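Local atomic coordinates of hydroxyethylthiazole kinase (Pyrococcus horikoshii, PDB entry 3HPD), a protein that probably phosphorylates the hydroxyl group of 4-methyl-5-beta-hydroxyethylthiazole with ATP and magnesium, a step in thiamine diphosphate biosynthesis. Residues Leu17-Thr22 against Glu51-Leu56; Leu35-Ser40 against Gly202-Val207; Ser74-Thr79 against Leu110-Asp115; Pro88-Pro93 against Met196-Thr201; Thr191-Met196 against Val219-Ala224. All coordinates share one frame; numbering follows the deposited sequence.

Contact 1 of 5, residues Leu17-Thr22 against Glu51-Leu56; sequences LVHNIT and EEMIRL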
# COMPACT_ATOMS: atom_id res chain seq x y z
N LEU A 17 16.88 7.27 -11.23
CA LEU A 17 15.77 6.33 -11.29
C LEU A 17 16.20 5.14 -10.44
O LEU A 17 17.22 4.50 -10.72
CB LEU A 17 15.52 5.87 -12.74
CG LEU A 17 14.46 4.78 -12.94
CD1 LEU A 17 13.12 5.25 -12.39
CD2 LEU A 17 14.33 4.46 -14.43
N VAL A 18 15.44 4.85 -9.39
CA VAL A 18 15.78 3.75 -8.50
C VAL A 18 14.80 2.60 -8.65
O VAL A 18 13.62 2.73 -8.32
CB VAL A 18 15.80 4.23 -7.02
CG1 VAL A 18 16.22 3.09 -6.10
CG2 VAL A 18 16.76 5.41 -6.88
N HIS A 19 15.30 1.49 -9.17
CA HIS A 19 14.49 0.29 -9.39
C HIS A 19 14.33 -0.50 -8.09
O HIS A 19 15.32 -0.93 -7.50
CB HIS A 19 15.16 -0.58 -10.45
CG HIS A 19 14.44 -1.87 -10.72
ND1 HIS A 19 15.01 -2.90 -11.44
CD2 HIS A 19 13.21 -2.30 -10.35
CE1 HIS A 19 14.16 -3.91 -11.51
NE2 HIS A 19 13.06 -3.57 -10.86
N ASN A 20 13.09 -0.69 -7.67
CA ASN A 20 12.80 -1.44 -6.44
C ASN A 20 12.11 -2.77 -6.71
O ASN A 20 11.10 -2.82 -7.42
CB ASN A 20 11.90 -0.63 -5.50
CG ASN A 20 12.57 0.62 -4.95
OD1 ASN A 20 12.88 0.70 -3.76
ND2 ASN A 20 12.79 1.60 -5.82
N ILE A 21 12.67 -3.84 -6.15
CA ILE A 21 12.06 -5.16 -6.21
C ILE A 21 11.86 -5.27 -4.71
O ILE A 21 12.75 -5.69 -3.97
CB ILE A 21 13.05 -6.22 -6.72
CG1 ILE A 21 13.53 -5.81 -8.12
CG2 ILE A 21 12.37 -7.58 -6.77
CD1 ILE A 21 14.59 -6.72 -8.70
N THR A 22 10.68 -4.86 -4.26
CA THR A 22 10.43 -4.78 -2.84
C THR A 22 9.23 -5.54 -2.27
O THR A 22 8.61 -6.35 -2.96
CB THR A 22 10.37 -3.28 -2.48
OG1 THR A 22 10.38 -3.10 -1.06
CG2 THR A 22 9.11 -2.64 -3.08
N GLU A 51 15.74 -7.21 -17.23
CA GLU A 51 16.91 -6.67 -17.92
C GLU A 51 16.69 -5.25 -18.42
O GLU A 51 17.51 -4.37 -18.17
CB GLU A 51 17.32 -7.58 -19.08
CG GLU A 51 18.51 -7.05 -19.86
CD GLU A 51 19.41 -8.15 -20.41
OE1 GLU A 51 20.54 -8.30 -19.91
OE2 GLU A 51 18.97 -8.86 -21.34
N GLU A 52 15.57 -5.02 -19.11
CA GLU A 52 15.29 -3.68 -19.63
C GLU A 52 15.11 -2.64 -18.54
O GLU A 52 15.52 -1.49 -18.69
CB GLU A 52 14.06 -3.72 -20.53
CG GLU A 52 14.28 -4.46 -21.83
CD GLU A 52 13.00 -4.67 -22.61
OE1 GLU A 52 12.41 -3.67 -23.06
OE2 GLU A 52 12.58 -5.84 -22.75
N MET A 53 14.49 -3.04 -17.43
CA MET A 53 14.26 -2.10 -16.33
C MET A 53 15.55 -1.76 -15.59
O MET A 53 15.80 -0.60 -15.26
CB MET A 53 13.22 -2.68 -15.36
CG MET A 53 12.48 -1.62 -14.56
SD MET A 53 11.61 -0.45 -15.64
CE MET A 53 9.96 -1.17 -15.71
N ILE A 54 16.39 -2.76 -15.34
CA ILE A 54 17.65 -2.52 -14.64
C ILE A 54 18.61 -1.72 -15.52
O ILE A 54 19.45 -0.97 -15.03
CB ILE A 54 18.30 -3.86 -14.22
CG1 ILE A 54 17.38 -4.58 -13.23
CG2 ILE A 54 19.66 -3.60 -13.55
CD1 ILE A 54 17.85 -5.95 -12.82
N ARG A 55 18.46 -1.87 -16.83
CA ARG A 55 19.28 -1.13 -17.79
C ARG A 55 18.89 0.34 -17.72
O ARG A 55 19.72 1.24 -17.83
CB ARG A 55 19.02 -1.63 -19.21
CG ARG A 55 19.70 -2.94 -19.58
CD ARG A 55 19.28 -3.34 -20.98
NE ARG A 55 20.10 -4.43 -21.52
CZ ARG A 55 20.04 -4.83 -22.79
NH1 ARG A 55 19.21 -4.24 -23.64
NH2 ARG A 55 20.82 -5.82 -23.21
N LEU A 56 17.59 0.56 -17.53
CA LEU A 56 17.01 1.89 -17.45
C LEU A 56 17.37 2.58 -16.14
O LEU A 56 17.60 3.79 -16.11
CB LEU A 56 15.49 1.77 -17.59
CG LEU A 56 14.71 2.71 -18.50
CD1 LEU A 56 15.41 2.87 -19.83
CD2 LEU A 56 13.31 2.13 -18.70
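His19 has the most surface buried by this contact, its imidazole met from two directions by helix 51-56. Over one face stands Met53, whose CG lies 4.1 Å from the centroid of the His19 ring and only 4° off its normal, a CH-pi contact. At the ring's edge, in its plane, Ile54 puts CG1 3.4 Å from His19 ND1. The imidazole reaches out from the strand because its CG is anti to the backbone N (chi1 177°), while Met53 bends beyond CG, so its sulfur end turns off from the histidine. Two residues earlier on the strand, Leu17 sends CD2 to the Leu56 backbone, 3.7 Å from Leu56 O, and to Leu56 CB at 4.3 Å. The strand and helix axes pass 8.5 Å apart at 144°. Helix 50-56 joins strands 40-43 and 59-63 in a beta-alpha-beta crossover, and strand 17-21 lies between those two strands in the central sheet of this ribokinase-type fold. Thr99 and Ala98 of the second subunit pack on Met53 and Leu56, extending the contact to the assembly. The imidazole is hydrogen-bonded through NE2 to Ala44 O, whereas ND1 is buried against hydrocarbon with no polar partner. The NE2 bond, with ND1 facing Ile54 CG1, probably fixes which way round the ring sits.

Contact 2 of 5, residues Leu35-Ser40 against Gly202-Val207; sequences LALGAS and GAFVAV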
# COMPACT_ATOMS: atom_id res chain seq x y z
N LEU A 35 10.23 9.91 -4.16
CA LEU A 35 9.75 11.10 -4.87
C LEU A 35 9.93 12.37 -4.03
O LEU A 35 10.33 13.41 -4.55
CB LEU A 35 8.28 10.95 -5.25
CG LEU A 35 7.96 9.98 -6.40
CD1 LEU A 35 6.44 9.83 -6.51
CD2 LEU A 35 8.55 10.48 -7.71
N ALA A 36 9.65 12.28 -2.73
CA ALA A 36 9.80 13.44 -1.86
C ALA A 36 11.25 13.89 -1.79
O ALA A 36 11.53 15.09 -1.80
CB ALA A 36 9.29 13.10 -0.45
N LEU A 37 12.18 12.94 -1.74
CA LEU A 37 13.60 13.26 -1.68
C LEU A 37 14.09 13.94 -2.95
O LEU A 37 14.97 14.80 -2.91
CB LEU A 37 14.43 11.99 -1.45
CG LEU A 37 15.95 12.21 -1.33
CD1 LEU A 37 16.27 12.81 0.03
CD2 LEU A 37 16.68 10.89 -1.51
N GLY A 38 13.52 13.54 -4.09
CA GLY A 38 13.92 14.13 -5.36
C GLY A 38 14.35 13.10 -6.39
O GLY A 38 14.86 13.45 -7.45
N ALA A 39 14.15 11.82 -6.08
CA ALA A 39 14.51 10.76 -7.01
C ALA A 39 13.24 10.23 -7.67
O ALA A 39 12.15 10.72 -7.39
CB ALA A 39 15.23 9.63 -6.28
N SER A 40 13.39 9.25 -8.56
CA SER A 40 12.25 8.65 -9.24
C SER A 40 12.22 7.15 -8.99
O SER A 40 13.20 6.45 -9.24
CB SER A 40 12.32 8.90 -10.75
OG SER A 40 12.23 10.29 -11.04
N GLY A 202 19.29 3.90 -2.16
CA GLY A 202 19.39 3.58 -3.58
C GLY A 202 19.59 4.85 -4.40
O GLY A 202 20.33 4.85 -5.38
N ALA A 203 18.92 5.93 -4.00
CA ALA A 203 19.05 7.20 -4.71
C ALA A 203 20.44 7.79 -4.48
O ALA A 203 21.08 8.27 -5.42
CB ALA A 203 17.98 8.18 -4.24
N PHE A 204 20.91 7.77 -3.24
CA PHE A 204 22.22 8.31 -2.92
C PHE A 204 23.37 7.53 -3.55
O PHE A 204 24.34 8.12 -4.02
CB PHE A 204 22.42 8.36 -1.40
CG PHE A 204 21.72 9.52 -0.73
CD1 PHE A 204 22.27 10.80 -0.79
CD2 PHE A 204 20.52 9.33 -0.06
CE1 PHE A 204 21.62 11.88 -0.19
CE2 PHE A 204 19.87 10.40 0.55
CZ PHE A 204 20.42 11.68 0.49
N VAL A 205 23.26 6.21 -3.57
CA VAL A 205 24.33 5.39 -4.13
C VAL A 205 24.45 5.55 -5.65
O VAL A 205 25.46 5.20 -6.24
CB VAL A 205 24.16 3.90 -3.74
CG1 VAL A 205 23.16 3.21 -4.66
CG2 VAL A 205 25.50 3.20 -3.77
N ALA A 206 23.41 6.11 -6.26
CA ALA A 206 23.43 6.34 -7.70
C ALA A 206 24.31 7.55 -8.02
O ALA A 206 24.78 7.70 -9.15
CB ALA A 206 22.02 6.57 -8.22
N VAL A 207 24.54 8.41 -7.03
CA VAL A 207 25.34 9.62 -7.25
C VAL A 207 26.61 9.77 -6.41
O VAL A 207 27.36 10.73 -6.58
CB VAL A 207 24.48 10.89 -7.06
CG1 VAL A 207 23.32 10.89 -8.04
CG2 VAL A 207 23.96 10.96 -5.63
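Leu37 pushes its CD2 methyl into a shallow hollow formed by Ala203 and Phe204, two consecutive residues of helix 193-205. The methyl lies 3.8 Å from Phe204 CE2 and 4.1 Å from Ala203 CB, approaching the ring obliquely. The leucine and phenylalanine side chains cross at about a right angle, and the leucine meets the ring with one methyl. The second bump is small: Ala39 CB meets Ala203 CB methyl to methyl at 3.7 Å. Ala203 therefore touches both Leu37 and Ala39, and its short side chain allows the backbones to approach, with the CA atoms of Ala39 and Ala203 6.2 Å apart. Between the two bumps the chain turns at Gly38, the C-prime residue of a Schellman motif ending helix 27-37, where Ala39 N returns to Leu34 O. At the backbone angles of Gly38 (phi 126°) a side chain would be jammed against the preceding carbonyl, so glycine suits this turn, which brings Ala39 round to face helix 193-205, as Leu37 does. Helices 2-14 and 210-231 supply further cover through Leu8 on Leu37 and Ala217 on Phe204. With carbon meeting carbon throughout and every touching residue buried, shape fit and exclusion of water probably hold this joint together.

Contact 3 of 5, residues Ser74-Thr79 against Leu110-Asp115; sequences SMVKAT and LSRGVD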
# COMPACT_ATOMS: atom_id res chain seq x y z
N SER A 74 13.28 -13.57 -9.07
CA SER A 74 13.45 -12.24 -9.64
C SER A 74 14.58 -11.47 -8.96
O SER A 74 15.38 -10.81 -9.63
CB SER A 74 12.15 -11.44 -9.52
OG SER A 74 11.14 -11.96 -10.39
N MET A 75 14.66 -11.55 -7.64
CA MET A 75 15.69 -10.85 -6.89
C MET A 75 17.10 -11.34 -7.18
O MET A 75 18.04 -10.55 -7.30
CB MET A 75 15.40 -10.95 -5.39
CG MET A 75 14.14 -10.20 -4.98
SD MET A 75 13.67 -10.58 -3.29
CE MET A 75 12.16 -9.61 -3.16
N VAL A 76 17.26 -12.66 -7.29
CA VAL A 76 18.57 -13.23 -7.57
C VAL A 76 18.99 -12.88 -9.00
O VAL A 76 20.14 -12.53 -9.25
CB VAL A 76 18.55 -14.76 -7.38
CG1 VAL A 76 19.84 -15.37 -7.90
CG2 VAL A 76 18.37 -15.09 -5.90
N LYS A 77 18.04 -12.96 -9.93
CA LYS A 77 18.31 -12.64 -11.32
C LYS A 77 18.67 -11.16 -11.45
O LYS A 77 19.59 -10.79 -12.18
CB LYS A 77 17.10 -12.96 -12.19
CG LYS A 77 17.33 -12.79 -13.69
CD LYS A 77 18.37 -13.78 -14.21
CE LYS A 77 18.62 -13.59 -15.70
NZ LYS A 77 19.67 -14.52 -16.21
N ALA A 78 17.93 -10.31 -10.74
CA ALA A 78 18.17 -8.88 -10.77
C ALA A 78 19.58 -8.57 -10.27
O ALA A 78 20.27 -7.71 -10.82
CB ALA A 78 17.16 -8.16 -9.90
N THR A 79 19.99 -9.27 -9.22
CA THR A 79 21.32 -9.05 -8.65
C THR A 79 22.39 -9.40 -9.69
O THR A 79 23.38 -8.69 -9.82
CB THR A 79 21.52 -9.92 -7.39
OG1 THR A 79 20.55 -9.54 -6.40
CG2 THR A 79 22.92 -9.71 -6.81
N LEU A 110 23.93 -11.85 -1.27
CA LEU A 110 25.21 -11.32 -0.80
C LEU A 110 26.39 -12.06 -1.44
O LEU A 110 27.44 -11.46 -1.68
CB LEU A 110 25.29 -11.43 0.72
CG LEU A 110 24.47 -10.39 1.49
CD1 LEU A 110 24.30 -10.81 2.94
CD2 LEU A 110 25.16 -9.04 1.39
N SER A 111 26.20 -13.34 -1.72
CA SER A 111 27.26 -14.14 -2.32
C SER A 111 27.57 -13.63 -3.72
O SER A 111 28.72 -13.61 -4.16
CB SER A 111 26.85 -15.61 -2.39
OG SER A 111 27.93 -16.41 -2.86
N ARG A 112 26.53 -13.20 -4.43
CA ARG A 112 26.71 -12.68 -5.77
C ARG A 112 27.30 -11.27 -5.70
O ARG A 112 28.03 -10.85 -6.59
CB ARG A 112 25.38 -12.70 -6.52
CG ARG A 112 24.94 -14.12 -6.83
CD ARG A 112 23.55 -14.19 -7.43
NE ARG A 112 23.22 -15.55 -7.88
CZ ARG A 112 23.11 -16.60 -7.07
NH1 ARG A 112 23.30 -16.48 -5.77
NH2 ARG A 112 22.79 -17.78 -7.58
N GLY A 113 26.99 -10.55 -4.62
CA GLY A 113 27.54 -9.22 -4.44
C GLY A 113 26.58 -8.05 -4.50
O GLY A 113 25.83 -7.89 -5.46
N VAL A 114 26.61 -7.24 -3.44
CA VAL A 114 25.78 -6.04 -3.36
C VAL A 114 26.71 -4.89 -3.00
O VAL A 114 27.85 -5.10 -2.60
CB VAL A 114 24.68 -6.17 -2.28
CG1 VAL A 114 23.84 -7.41 -2.52
CG2 VAL A 114 25.30 -6.19 -0.89
N ASP A 115 26.22 -3.66 -3.14
CA ASP A 115 27.02 -2.49 -2.84
C ASP A 115 26.75 -1.93 -1.45
O ASP A 115 27.61 -1.28 -0.86
CB ASP A 115 26.78 -1.43 -3.91
CG ASP A 115 27.26 -1.89 -5.27
OD1 ASP A 115 28.48 -1.80 -5.52
OD2 ASP A 115 26.43 -2.36 -6.07
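Helix 69-85 runs past the C-terminal end of helix 100-112, with Thr79 and Arg112 opposite each other at 7.1 Å between CA atoms. Val76 lays its CG1 methyl over one face of the Arg112 guanidinium, 3.3 Å above its plane and offset toward the rim, with NE nearest at 3.4 Å. The arginine arrives there by an extended chain from CG to NE, its CG anti to the carbonyl carbon (chi1 -69°). Polar partners hold the same group: NE forms a salt bridge with Glu80, and NH1 bonds to Glu108 O. These bonds probably keep the guanidinium turned flat to the valine. The two helices follow each other round strand 89-92, successive crossover helices of the alpha/beta fold packed beside each other on the sheet. Nearly one turn further along helix 69-85, Thr79 points CG2 at the helix end, 3.9 Å from Arg112 CB and 3.7 Å from Gly113 O. Its hydroxyl turns back instead, OG1 donating to Met75 O at 2.9 Å from the opposite face of that carbonyl to Thr79 N. A glycine in place of Thr79 removes both the methyl over Arg112 CB and Gly113 O and the hydroxyl bonded to Met75 O, which would probably leave a gap between the helices. Gly113, at phi 113°, leaves the helical path, and its O also accepts from Asn83 ND2.

Contact 4 of 5, residues Pro88-Pro93 against Met196-Thr201; sequences PIVLDP and MVAALT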
# COMPACT_ATOMS: atom_id res chain seq x y z
N PRO A 88 24.63 -0.09 -9.02
CA PRO A 88 24.71 -0.37 -7.59
C PRO A 88 23.47 -1.05 -7.01
O PRO A 88 22.34 -0.73 -7.39
CB PRO A 88 24.97 1.01 -6.98
CG PRO A 88 24.29 1.94 -7.94
CD PRO A 88 24.68 1.36 -9.28
N ILE A 89 23.70 -1.99 -6.10
CA ILE A 89 22.62 -2.73 -5.47
C ILE A 89 22.55 -2.50 -3.96
O ILE A 89 23.57 -2.56 -3.27
CB ILE A 89 22.80 -4.25 -5.69
CG1 ILE A 89 22.85 -4.55 -7.19
CG2 ILE A 89 21.66 -5.02 -5.03
CD1 ILE A 89 23.35 -5.93 -7.51
N VAL A 90 21.35 -2.25 -3.46
CA VAL A 90 21.12 -2.06 -2.03
C VAL A 90 20.23 -3.21 -1.57
O VAL A 90 19.16 -3.44 -2.14
CB VAL A 90 20.38 -0.73 -1.72
CG1 VAL A 90 20.14 -0.62 -0.21
CG2 VAL A 90 21.19 0.46 -2.22
N LEU A 91 20.66 -3.93 -0.55
CA LEU A 91 19.87 -5.05 -0.03
C LEU A 91 19.40 -4.80 1.39
O LEU A 91 20.20 -4.47 2.26
CB LEU A 91 20.69 -6.35 -0.05
CG LEU A 91 20.05 -7.53 0.68
CD1 LEU A 91 18.77 -7.97 -0.05
CD2 LEU A 91 21.04 -8.68 0.77
N ASP A 92 18.10 -4.95 1.62
CA ASP A 92 17.54 -4.80 2.95
C ASP A 92 17.01 -6.20 3.27
O ASP A 92 15.95 -6.59 2.79
CB ASP A 92 16.39 -3.79 2.97
CG ASP A 92 15.98 -3.43 4.38
OD1 ASP A 92 16.06 -4.32 5.27
OD2 ASP A 92 15.57 -2.28 4.61
N PRO A 93 17.75 -6.96 4.09
CA PRO A 93 17.42 -8.33 4.51
C PRO A 93 16.33 -8.41 5.57
O PRO A 93 16.53 -9.02 6.62
CB PRO A 93 18.76 -8.84 5.03
CG PRO A 93 19.27 -7.63 5.76
CD PRO A 93 18.96 -6.49 4.79
N MET A 196 12.41 2.39 4.09
CA MET A 196 12.42 3.70 3.45
C MET A 196 13.88 4.12 3.30
O MET A 196 14.28 4.66 2.27
CB MET A 196 11.68 4.74 4.30
CG MET A 196 10.18 4.55 4.37
SD MET A 196 9.44 5.81 5.44
CE MET A 196 7.72 5.65 5.02
N VAL A 197 14.66 3.88 4.35
CA VAL A 197 16.08 4.24 4.33
C VAL A 197 16.83 3.46 3.24
O VAL A 197 17.70 4.01 2.57
CB VAL A 197 16.75 3.98 5.70
CG1 VAL A 197 18.24 4.21 5.61
CG2 VAL A 197 16.14 4.90 6.75
N ALA A 198 16.48 2.19 3.07
CA ALA A 198 17.13 1.38 2.04
C ALA A 198 16.81 1.95 0.66
O ALA A 198 17.68 2.04 -0.21
CB ALA A 198 16.66 -0.07 2.13
N ALA A 199 15.55 2.35 0.46
CA ALA A 199 15.13 2.92 -0.82
C ALA A 199 15.85 4.24 -1.08
O ALA A 199 16.30 4.50 -2.20
CB ALA A 199 13.62 3.13 -0.83
N LEU A 200 15.95 5.08 -0.06
CA LEU A 200 16.62 6.37 -0.20
C LEU A 200 18.11 6.16 -0.49
O LEU A 200 18.71 6.91 -1.26
CB LEU A 200 16.46 7.21 1.07
CG LEU A 200 15.03 7.61 1.43
CD1 LEU A 200 15.02 8.32 2.77
CD2 LEU A 200 14.46 8.51 0.34
N THR A 201 18.69 5.14 0.14
CA THR A 201 20.09 4.82 -0.07
C THR A 201 20.30 4.51 -1.55
O THR A 201 21.35 4.81 -2.11
CB THR A 201 20.52 3.61 0.79
OG1 THR A 201 20.43 3.96 2.17
CG2 THR A 201 21.95 3.20 0.46
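Val90 and Ala198 meet where strand 89-92 is covered by helix 193-205, a helix packed on the central sheet of the ribokinase-type alpha/beta fold. The axes are nearly antiparallel, at 174°, and 8.4 Å apart. Packing is tightest around Ala198, whose CB sits between Val90 and Asp92, two strand residues that point to the helix, while its carbonyl O meets Val90. Val90 CG1, anti to the backbone N (chi1 178°), comes 3.6 Å from Ala198 O and 4.2 Å from Ala198 CB. Asp92, two residues along and on the same side of the strand, presses on that methyl from its other flank: OD2 lies 3.5 Å and CB 3.8 Å from Ala198 CB. The second branch of Val90 is directed nearly one helical turn on, where its CG2 touches Thr201 CG2 at 3.9 Å in a single methyl-to-methyl contact. Past this point the fit is looser, for Pro88, partly exposed, stays clear of the helix segment, although all four touching residues are buried. At the opposite end the contact becomes polar. Asp92 OD2 forms a salt bridge with Lys118, a predicted ATP-binding residue, which probably holds the carboxylate beside the predicted nucleotide site. Thr201 keeps its hydroxyl out of the interface: OG1 donates to Val197 O at 2.8 Å, from above the carbonyl plane and 36° out of it, while Thr201 N reaches the same oxygen from the opposite face.

Contact 5 of 5, residues Thr191-Met196 against Val219-Ala224; sequences TGTGCM and VTFGIA. With PO4 (phosphate ion), chain B.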
# COMPACT_ATOMS: atom_id res chain seq x y z
N THR A 191 5.48 1.44 10.10
CA THR A 191 6.07 0.27 9.46
C THR A 191 6.94 0.56 8.25
O THR A 191 6.68 1.49 7.47
CB THR A 191 4.97 -0.75 9.06
OG1 THR A 191 5.58 -2.01 8.76
CG2 THR A 191 4.20 -0.25 7.84
N GLY A 192 8.00 -0.23 8.10
CA GLY A 192 8.90 -0.09 6.97
C GLY A 192 9.75 1.16 6.90
O GLY A 192 10.09 1.61 5.81
N THR A 193 10.11 1.74 8.05
CA THR A 193 10.94 2.94 8.03
C THR A 193 12.37 2.58 7.63
O THR A 193 13.04 3.35 6.94
CB THR A 193 10.91 3.66 9.39
OG1 THR A 193 11.14 2.72 10.44
CG2 THR A 193 9.56 4.34 9.60
N GLY A 194 12.84 1.42 8.06
CA GLY A 194 14.18 1.00 7.68
C GLY A 194 14.18 0.75 6.19
O GLY A 194 15.18 0.98 5.50
N CYS A 195 13.05 0.29 5.67
CA CYS A 195 12.91 0.02 4.25
C CYS A 195 12.92 1.33 3.47
O CYS A 195 13.39 1.38 2.33
CB CYS A 195 11.61 -0.75 3.98
SG CYS A 195 11.54 -2.37 4.81
N MET A 196 12.41 2.39 4.09
CA MET A 196 12.42 3.70 3.45
C MET A 196 13.88 4.12 3.30
O MET A 196 14.28 4.66 2.27
CB MET A 196 11.68 4.74 4.30
CG MET A 196 10.18 4.55 4.37
SD MET A 196 9.44 5.81 5.44
CE MET A 196 7.72 5.65 5.02
N VAL A 219 21.43 10.07 7.73
CA VAL A 219 21.39 11.41 8.32
C VAL A 219 20.16 12.15 7.82
O VAL A 219 19.40 12.74 8.60
CB VAL A 219 22.66 12.21 7.98
CG1 VAL A 219 22.46 13.68 8.32
CG2 VAL A 219 23.85 11.64 8.75
N THR A 220 19.95 12.12 6.51
CA THR A 220 18.81 12.80 5.91
C THR A 220 17.49 12.29 6.47
O THR A 220 16.62 13.08 6.85
CB THR A 220 18.82 12.64 4.38
OG1 THR A 220 19.99 13.28 3.84
CG2 THR A 220 17.58 13.27 3.76
N PHE A 221 17.33 10.97 6.52
CA PHE A 221 16.08 10.40 7.02
C PHE A 221 15.93 10.62 8.52
O PHE A 221 14.83 10.86 9.01
CB PHE A 221 16.02 8.90 6.72
CG PHE A 221 14.70 8.27 7.05
CD1 PHE A 221 13.60 8.49 6.23
CD2 PHE A 221 14.55 7.49 8.19
CE1 PHE A 221 12.36 7.93 6.55
CE2 PHE A 221 13.31 6.92 8.51
CZ PHE A 221 12.22 7.15 7.69
N GLY A 222 17.04 10.53 9.24
CA GLY A 222 17.02 10.73 10.68
C GLY A 222 16.57 12.14 11.03
O GLY A 222 15.81 12.34 11.98
N ILE A 223 17.06 13.11 10.26
CA ILE A 223 16.68 14.50 10.48
C ILE A 223 15.21 14.70 10.12
O ILE A 223 14.49 15.43 10.81
CB ILE A 223 17.55 15.46 9.61
CG1 ILE A 223 19.01 15.39 10.08
CG2 ILE A 223 17.01 16.89 9.72
CD1 ILE A 223 19.96 16.27 9.27
N ALA A 224 14.77 14.06 9.04
CA ALA A 224 13.37 14.19 8.63
C ALA A 224 12.48 13.67 9.75
O ALA A 224 11.41 14.23 10.00
CB ALA A 224 13.13 13.39 7.33
P PO4 B . 13.96 -1.07 11.29
O1 PO4 B . 14.99 -2.07 10.94
O2 PO4 B . 13.02 -0.82 9.99
O3 PO4 B . 14.66 0.36 11.47
O4 PO4 B . 13.08 -1.32 12.46
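The Phe221 ring is the flat group here, approached obliquely at its far end by Met196 and by Thr193. Met196 SD lies 3.8 Å from Phe221 CE1 and 4.8 Å from the ring centroid, 70° off the normal, an oblique Met-aromatic contact. Thr193 approaches CZ and CE2, its CB 4.1 Å from Phe221 CZ and its O 3.9 Å from Phe221 CE2. The phenylalanine extends toward helix 193-205 because CG is anti to the backbone N (chi1 -173°), and the methionine crosses it at about a right angle. Val197 and Leu200 of that helix also touch the ring. The glycine-rich start of helix 193-205 has Gly192 at the N-cap and resembles the anion hole of the ribokinase superfamily. A phosphate ion, probably from the crystallisation liquor, lies beside this helix start, taking a weak hydrogen bond from Gly194 N to O2 at 3.0 Å (126°). Any CB on Gly194 would run into that oxygen. If Phe221 were an alanine, Met196 SD and Thr193 CB would lose their aromatic neighbour, and the gap left between the helices would probably free the methionine end to turn. Gly192 is a predicted substrate-binding residue, and beside it Thr191 N is hydrogen-bonded to Asn32 of the third subunit.

In the fold
Contact 4 lies nearest the middle of the chain, about 3 Å between centres, whereas contacts 1 and 3 are farther out and include partly exposed side chains. Helix 193-205 runs through contacts 5, 4 and 2 in turn: beside a bound phosphate at its start, against the sheet in its middle, and purely apolar near its end. Contacts 1 and 3 concern other crossover helices, and Ile21 of contact 1 packs on Met75 and Ala78 of contact 3. Their chemistry is mixed, a histidine in one and a salt-bridged arginine in the other. Contacts 1, 2 and 5 adjoin other subunits; contacts 3 and 4 do not.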